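Putative oxidoreductase molybdopterin-binding subunit (Sulfolobus tokodaii, PDB 4ZOH) probably serves as the catalytic subunit of a xanthine dehydrogenase/aldehyde oxidase-type oxidoreductase, binding its molybdopterin cofactor as a pterin cytosine dinucleotide. Local coordinates at residues A[605-610]-A[651-656]; A[586-591]-A[675-680]. One frame throughout, in Å; residues are numbered along the deposited sequence.

Interaction 1: A[605-610]-A[651-656]. With MCN (pterin cytosine dinucleotide), chain D.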
loop_
_atom_site.group_PDB
_atom_site.type_symbol
_atom_site.label_atom_id
_atom_site.label_comp_id
_atom_site.label_asym_id
_atom_site.label_seq_id
_atom_site.Cartn_x
_atom_site.Cartn_y
_atom_site.Cartn_z
ATOM N N GLY A 605 17.212 -6.427 28.190
ATOM C CA GLY A 605 17.002 -5.284 27.288
ATOM C C GLY A 605 15.851 -4.378 27.831
ATOM O O GLY A 605 15.978 -3.198 27.886
ATOM N N GLN A 606 14.770 -4.980 28.295
ATOM C CA GLN A 606 13.629 -4.219 28.948
ATOM C C GLN A 606 14.048 -3.547 30.257
ATOM O O GLN A 606 13.727 -2.375 30.501
ATOM C CB GLN A 606 12.468 -5.192 29.226
ATOM C CG GLN A 606 11.771 -5.600 27.945
ATOM C CD GLN A 606 11.326 -4.359 27.172
ATOM O OE1 GLN A 606 11.774 -4.111 26.032
ATOM N NE2 GLN A 606 10.510 -3.529 27.806
ATOM N N ALA A 607 14.781 -4.301 31.111
ATOM C CA ALA A 607 15.300 -3.734 32.366
ATOM C C ALA A 607 16.123 -2.499 32.083
ATOM O O ALA A 607 15.898 -1.443 32.670
ATOM C CB ALA A 607 16.110 -4.769 33.182
ATOM N N ILE A 608 17.078 -2.617 31.164
ATOM C CA ILE A 608 17.913 -1.485 30.878
ATOM C C ILE A 608 17.136 -0.306 30.287
ATOM O O ILE A 608 17.383 0.799 30.699
ATOM C CB ILE A 608 19.126 -1.862 29.959
ATOM C CG1 ILE A 608 20.077 -2.813 30.719
ATOM C CG2 ILE A 608 19.909 -0.584 29.485
ATOM C CD1 ILE A 608 21.099 -3.456 29.760
ATOM N N GLY A 609 16.303 -0.518 29.250
ATOM C CA GLY A 609 15.499 0.612 28.721
ATOM C C GLY A 609 14.697 1.358 29.814
ATOM O O GLY A 609 14.709 2.592 29.867
ATOM N N GLY A 610 14.023 0.596 30.685
ATOM C CA GLY A 610 13.271 1.199 31.807
ATOM C C GLY A 610 14.112 1.930 32.803
ATOM O O GLY A 610 13.808 3.081 33.188
ATOM N N ILE A 651 25.495 -1.080 33.499
ATOM C CA ILE A 651 24.323 -1.515 34.204
ATOM C C ILE A 651 24.413 -3.012 34.198
ATOM O O ILE A 651 24.405 -3.632 33.124
ATOM C CB ILE A 651 23.024 -1.118 33.427
ATOM C CG1 ILE A 651 22.876 0.401 33.338
ATOM C CG2 ILE A 651 21.797 -1.738 34.084
ATOM C CD1 ILE A 651 21.659 0.877 32.555
ATOM N N ASP A 652 24.499 -3.617 35.380
ATOM C CA ASP A 652 24.478 -5.078 35.462
ATOM C C ASP A 652 23.092 -5.521 35.884
ATOM O O ASP A 652 22.571 -5.073 36.907
ATOM C CB ASP A 652 25.496 -5.566 36.519
ATOM C CG ASP A 652 26.950 -5.231 36.144
ATOM O OD1 ASP A 652 27.272 -5.175 34.962
ATOM O OD2 ASP A 652 27.758 -4.999 37.058
ATOM N N TRP A 653 22.535 -6.444 35.126
ATOM C CA TRP A 653 21.252 -6.970 35.407
ATOM C C TRP A 653 21.354 -8.431 35.817
ATOM O O TRP A 653 21.949 -9.246 35.109
ATOM C CB TRP A 653 20.348 -6.804 34.159
ATOM C CG TRP A 653 18.956 -7.377 34.404
ATOM C CD1 TRP A 653 17.945 -6.807 35.180
ATOM C CD2 TRP A 653 18.421 -8.597 33.889
ATOM N NE1 TRP A 653 16.828 -7.601 35.149
ATOM C CE2 TRP A 653 17.086 -8.710 34.384
ATOM C CE3 TRP A 653 18.929 -9.616 33.053
ATOM C CZ2 TRP A 653 16.270 -9.772 34.063
ATOM C CZ3 TRP A 653 18.137 -10.679 32.768
ATOM C CH2 TRP A 653 16.801 -10.770 33.268
ATOM N N TYR A 654 20.756 -8.748 36.959
ATOM C CA TYR A 654 20.618 -10.145 37.426
ATOM C C TYR A 654 19.154 -10.571 37.744
ATOM O O TYR A 654 18.326 -9.775 38.190
ATOM C CB TYR A 654 21.478 -10.400 38.683
ATOM C CG TYR A 654 22.896 -9.911 38.551
ATOM C CD1 TYR A 654 23.897 -10.739 37.961
ATOM C CD2 TYR A 654 23.257 -8.647 39.032
ATOM C CE1 TYR A 654 25.252 -10.287 37.885
ATOM C CE2 TYR A 654 24.571 -8.182 38.944
ATOM C CZ TYR A 654 25.569 -9.017 38.368
ATOM O OH TYR A 654 26.849 -8.539 38.251
ATOM N N TYR A 655 18.836 -11.826 37.520
ATOM C CA TYR A 655 17.528 -12.264 37.940
ATOM C C TYR A 655 17.620 -13.472 38.850
ATOM O O TYR A 655 18.615 -14.172 38.782
ATOM C CB TYR A 655 16.647 -12.542 36.753
ATOM C CG TYR A 655 17.097 -13.671 35.854
ATOM C CD1 TYR A 655 16.503 -14.939 35.937
ATOM C CD2 TYR A 655 18.097 -13.454 34.874
ATOM C CE1 TYR A 655 16.898 -15.961 35.071
ATOM C CE2 TYR A 655 18.512 -14.457 34.018
ATOM C CZ TYR A 655 17.931 -15.703 34.123
ATOM O OH TYR A 655 18.351 -16.672 33.240
ATOM N N GLU A 656 16.603 -13.663 39.700
ATOM C CA GLU A 656 16.448 -14.890 40.511
ATOM C C GLU A 656 15.043 -15.363 40.304
ATOM O O GLU A 656 14.136 -14.532 40.242
ATOM C CB GLU A 656 16.676 -14.617 42.003
ATOM C CG GLU A 656 17.992 -13.899 42.334
ATOM C CD GLU A 656 19.238 -14.825 42.316
ATOM O OE1 GLU A 656 19.110 -16.049 42.568
ATOM O OE2 GLU A 656 20.362 -14.313 42.068
HETATM N N1 MCN D . 10.414 -11.140 29.248
HETATM C C2 MCN D . 10.904 -12.411 29.497
HETATM N N3 MCN D . 10.634 -13.065 30.669
HETATM C C4 MCN D . 9.857 -12.414 31.621
HETATM C C5 MCN D . 9.359 -11.134 31.386
HETATM C C6 MCN D . 9.617 -10.491 30.175
HETATM O O2 MCN D . 11.598 -13.031 28.683
HETATM N N4 MCN D . 9.606 -13.057 32.742
HETATM C "C1'" MCN D . 10.736 -10.532 27.955
HETATM C C2D MCN D . 9.623 -10.845 26.952
HETATM O "O2'" MCN D . 9.879 -11.986 26.190
HETATM C "C3'" MCN D . 9.687 -9.667 26.017
HETATM C C4D MCN D . 9.803 -8.588 27.012
HETATM O O4D MCN D . 10.737 -9.127 28.045
HETATM O "O3'" MCN D . 10.796 -9.677 25.188
HETATM C "C5'" MCN D . 8.323 -8.583 27.345
HETATM O "O5'" MCN D . 8.075 -7.915 28.443
HETATM P PA MCN D . 6.644 -7.971 29.209
HETATM O O1A MCN D . 5.702 -9.023 28.886
HETATM O O2A MCN D . 7.175 -7.794 30.604
HETATM O O3A MCN D . 6.151 -6.430 28.730
HETATM P PB MCN D . 5.384 -6.187 27.331
HETATM O O1B MCN D . 3.899 -6.380 27.589
HETATM O O2B MCN D . 5.913 -6.914 26.173
HETATM O O3B MCN D . 5.740 -4.713 27.133
HETATM C C10 MCN D . 4.941 -3.611 27.644
HETATM C "C9'" MCN D . 5.811 -2.615 28.372
HETATM C "C8'" MCN D . 5.131 -1.386 28.668
HETATM S "S8'" MCN D . 3.612 -1.411 29.553
HETATM C "C7'" MCN D . 5.675 -0.166 28.399
HETATM S "S7'" MCN D . 4.917 1.372 28.889
HETATM C "C6'" MCN D . 6.991 -0.022 27.808
HETATM C C7 MCN D . 7.804 -1.349 27.964
HETATM O "O9'" MCN D . 6.954 -2.400 27.550
HETATM N "N5'" MCN D . 6.957 0.460 26.428
HETATM C C4A MCN D . 7.941 0.142 25.471
HETATM N "N8'" MCN D . 9.010 -1.321 27.080
HETATM C C4B MCN D . 8.992 -0.744 25.845
HETATM N "N1'" MCN D . 9.987 -1.056 25.011
HETATM C "C2'" MCN D . 9.974 -0.561 23.775
HETATM N "N2'" MCN D . 10.958 -0.904 22.970
HETATM N "N3'" MCN D . 8.961 0.341 23.310
HETATM C "C4'" MCN D . 7.917 0.728 24.181
HETATM O "O4'" MCN D . 7.026 1.536 23.787
#

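Interaction 2: A[586-591]-A[675-680]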
loop_
_atom_site.group_PDB
_atom_site.type_symbol
_atom_site.label_atom_id
_atom_site.label_comp_id
_atom_site.label_asym_id
_atom_site.label_seq_id
_atom_site.Cartn_x
_atom_site.Cartn_y
_atom_site.Cartn_z
ATOM N N LYS A 586 28.008 5.947 38.017
ATOM C CA LYS A 586 29.144 5.024 37.762
ATOM C C LYS A 586 28.760 3.629 37.535
ATOM O O LYS A 586 29.322 2.925 36.641
ATOM C CB LYS A 586 30.065 5.020 38.976
ATOM C CG LYS A 586 30.762 6.352 39.180
ATOM C CD LYS A 586 31.262 6.959 37.864
ATOM C CE LYS A 586 31.602 8.406 38.048
ATOM N NZ LYS A 586 30.680 8.890 39.115
ATOM N N LYS A 587 27.843 3.167 38.385
ATOM C CA LYS A 587 27.363 1.811 38.323
ATOM C C LYS A 587 25.940 1.735 38.743
ATOM O O LYS A 587 25.500 2.493 39.600
ATOM C CB LYS A 587 28.132 0.891 39.274
ATOM C CG LYS A 587 29.541 0.495 38.814
ATOM C CD LYS A 587 30.096 -0.743 39.522
ATOM C CE LYS A 587 31.629 -0.765 39.704
ATOM N NZ LYS A 587 32.391 0.409 39.167
ATOM N N TYR A 588 25.251 0.760 38.177
ATOM C CA TYR A 588 23.897 0.504 38.522
ATOM C C TYR A 588 23.798 -0.990 38.537
ATOM O O TYR A 588 24.191 -1.633 37.576
ATOM C CB TYR A 588 22.959 1.144 37.449
ATOM C CG TYR A 588 21.476 1.163 37.860
ATOM C CD1 TYR A 588 20.825 2.360 38.317
ATOM C CD2 TYR A 588 20.747 -0.017 37.803
ATOM C CE1 TYR A 588 19.451 2.324 38.691
ATOM C CE2 TYR A 588 19.417 -0.051 38.185
ATOM C CZ TYR A 588 18.773 1.111 38.601
ATOM O OH TYR A 588 17.461 0.895 38.957
ATOM N N VAL A 589 23.225 -1.535 39.611
ATOM C CA VAL A 589 22.925 -2.950 39.667
ATOM C C VAL A 589 21.413 -3.184 39.846
ATOM O O VAL A 589 20.828 -2.573 40.699
ATOM C CB VAL A 589 23.720 -3.612 40.848
ATOM C CG1 VAL A 589 23.343 -5.082 41.036
ATOM C CG2 VAL A 589 25.250 -3.430 40.640
ATOM N N ALA A 590 20.834 -4.120 39.095
ATOM C CA ALA A 590 19.413 -4.471 39.239
ATOM C C ALA A 590 19.395 -5.919 39.602
ATOM O O ALA A 590 20.005 -6.780 38.902
ATOM C CB ALA A 590 18.643 -4.280 37.913
ATOM N N VAL A 591 18.668 -6.227 40.673
ATOM C CA VAL A 591 18.396 -7.646 40.927
ATOM C C VAL A 591 16.903 -7.836 40.878
ATOM O O VAL A 591 16.230 -7.324 41.754
ATOM C CB VAL A 591 19.005 -8.111 42.288
ATOM C CG1 VAL A 591 18.649 -9.585 42.509
ATOM C CG2 VAL A 591 20.524 -7.952 42.256
ATOM N N ALA A 675 11.709 1.110 35.093
ATOM C CA ALA A 675 11.382 2.530 35.235
ATOM C C ALA A 675 10.878 2.731 36.674
ATOM O O ALA A 675 11.097 3.805 37.235
ATOM C CB ALA A 675 10.333 3.012 34.189
ATOM N N ILE A 676 10.201 1.718 37.248
ATOM C CA ILE A 676 9.684 1.853 38.616
ATOM C C ILE A 676 10.891 2.000 39.611
ATOM O O ILE A 676 10.966 2.969 40.348
ATOM C CB ILE A 676 8.837 0.658 38.998
ATOM C CG1 ILE A 676 7.553 0.600 38.148
ATOM C CG2 ILE A 676 8.588 0.561 40.549
ATOM C CD1 ILE A 676 6.850 -0.735 38.279
ATOM N N ALA A 677 11.843 1.050 39.564
ATOM C CA ALA A 677 13.003 1.037 40.480
ATOM C C ALA A 677 13.996 2.142 40.338
ATOM O O ALA A 677 14.499 2.593 41.337
ATOM C CB ALA A 677 13.703 -0.330 40.485
ATOM N N ALA A 678 14.286 2.621 39.125
ATOM C CA ALA A 678 15.485 3.464 38.931
ATOM C C ALA A 678 15.383 4.844 39.519
ATOM O O ALA A 678 16.400 5.400 40.034
ATOM C CB ALA A 678 15.938 3.520 37.443
ATOM N N THR A 679 14.166 5.427 39.447
ATOM C CA THR A 679 13.982 6.788 39.931
ATOM C C THR A 679 14.340 6.944 41.404
ATOM O O THR A 679 15.214 7.741 41.746
ATOM C CB THR A 679 12.535 7.300 39.641
ATOM O OG1 THR A 679 12.323 7.183 38.240
ATOM C CG2 THR A 679 12.385 8.772 39.947
ATOM N N PRO A 680 13.666 6.241 42.295
ATOM C CA PRO A 680 14.107 6.462 43.691
ATOM C C PRO A 680 15.556 5.877 43.970
ATOM O O PRO A 680 16.231 6.360 44.880
ATOM C CB PRO A 680 13.147 5.568 44.492
ATOM C CG PRO A 680 12.744 4.486 43.569
ATOM C CD PRO A 680 12.596 5.207 42.207
#

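Interaction 1: A[605-610]-A[651-656]
Ala607 sets its methyl over one face of the Trp653 indole, at the pyrrole end, where CB lies 3.4 Å from CD1 of Trp653. The tryptophan reaches that place because its CG is anti to the backbone N (chi1 179°), which swings the ring from the strand toward the helix, and its NE1 is hydrogen-bonded to Asp592. Two residues back along the strand, on the same side, Ile651 crosses Ile608 at a slant: CD1 of Ile651 touches CG2 of Ile608 at 3.8 Å, and CG2 of Ile651 meets CG1 of Ile608 at 3.9 Å. Helix 600-619 is the helix of a beta-alpha-beta crossover, linking the parallel neighbouring strands 583-593 and 651-655, and here packs on the second of them. Another face of the same helix serves the cofactor. Gln606, its chain bent at chi2 (-54°), gives NE2 to N8' of the pterin, 2.8 Å away with an N-H...N angle of 151°. A leucine at this position would probably leave N8' without this donor and the pterin less firmly fixed against the helix. In contrast to the close packing of Ala607 and Ile608 on the strand, the strand's other side is looser, with Asp652 directed away from the helix and partly exposed.

Interaction 2: A[586-591]-A[675-680]
In the four-stranded mixed sheet of this molybdopterin-binding subunit, the inner strand 583-593 sends Tyr588 to helix 673-688, which packs against the sheet through this one long side chain of the strand segment. A chi1 of -169°, with CG opposite the backbone N, extends the phenol to the helix and places its hydroxyl end on the small residues Ala677 and Ala678. The hydroxyl is the leading atom, with OH of Tyr588 3.2 Å from CA and 3.4 Å from CB of Ala678. Behind it the Ala678 methyl approaches the ring obliquely, CB lying 3.9 Å from CZ of Tyr588. Ala677 is a more distant neighbour, its CB 4.2 Å from the same OH. Because the helix offers alanines at 677 and 678, the hydroxyl can come close to its backbone, and the nearest atom it meets there is an alpha carbon and not the end of a side chain. The contact is small but wholly buried, all three of the touching residues being shut off from solvent.

Ile611 of helix 600-619 touches both Tyr588 and Ala678, thus bridging strand and helix from a third element.

No hydrogen bond joins the two segments. The buried Tyr588 hydroxyl is instead bonded to ND1 of His571, on the neighbouring strand 568-577, and the two rings meet at about 85°. That bond should limit how the phenol can turn and meets the polar need of its oxygen, so that toward the helix the tyrosine acts by shape and close fit.

Followed from the N terminus, the chain opens interaction 2 first, at strand 583-593, and then supplies helix 600-619 for interaction 1. Strand 651-655 closes the shorter loop of interaction 1, with 40 residues between its segments; helix 673-688 then closes the longer loop of interaction 2, spanning 83. The first loop therefore lies wholly within the second, and the two do not cross. The two strands are neighbours in one sheet, joined by probable hydrogen bonds at Ala590, among them Tyr654 N to Ala590 O (2.9 Å), while Gly610 O of one helix packs 3.6 Å from Ala675 CB of the other. Two strands and two helices are thus tied together, with helix 600-619 reaching the cofactor through Gln606.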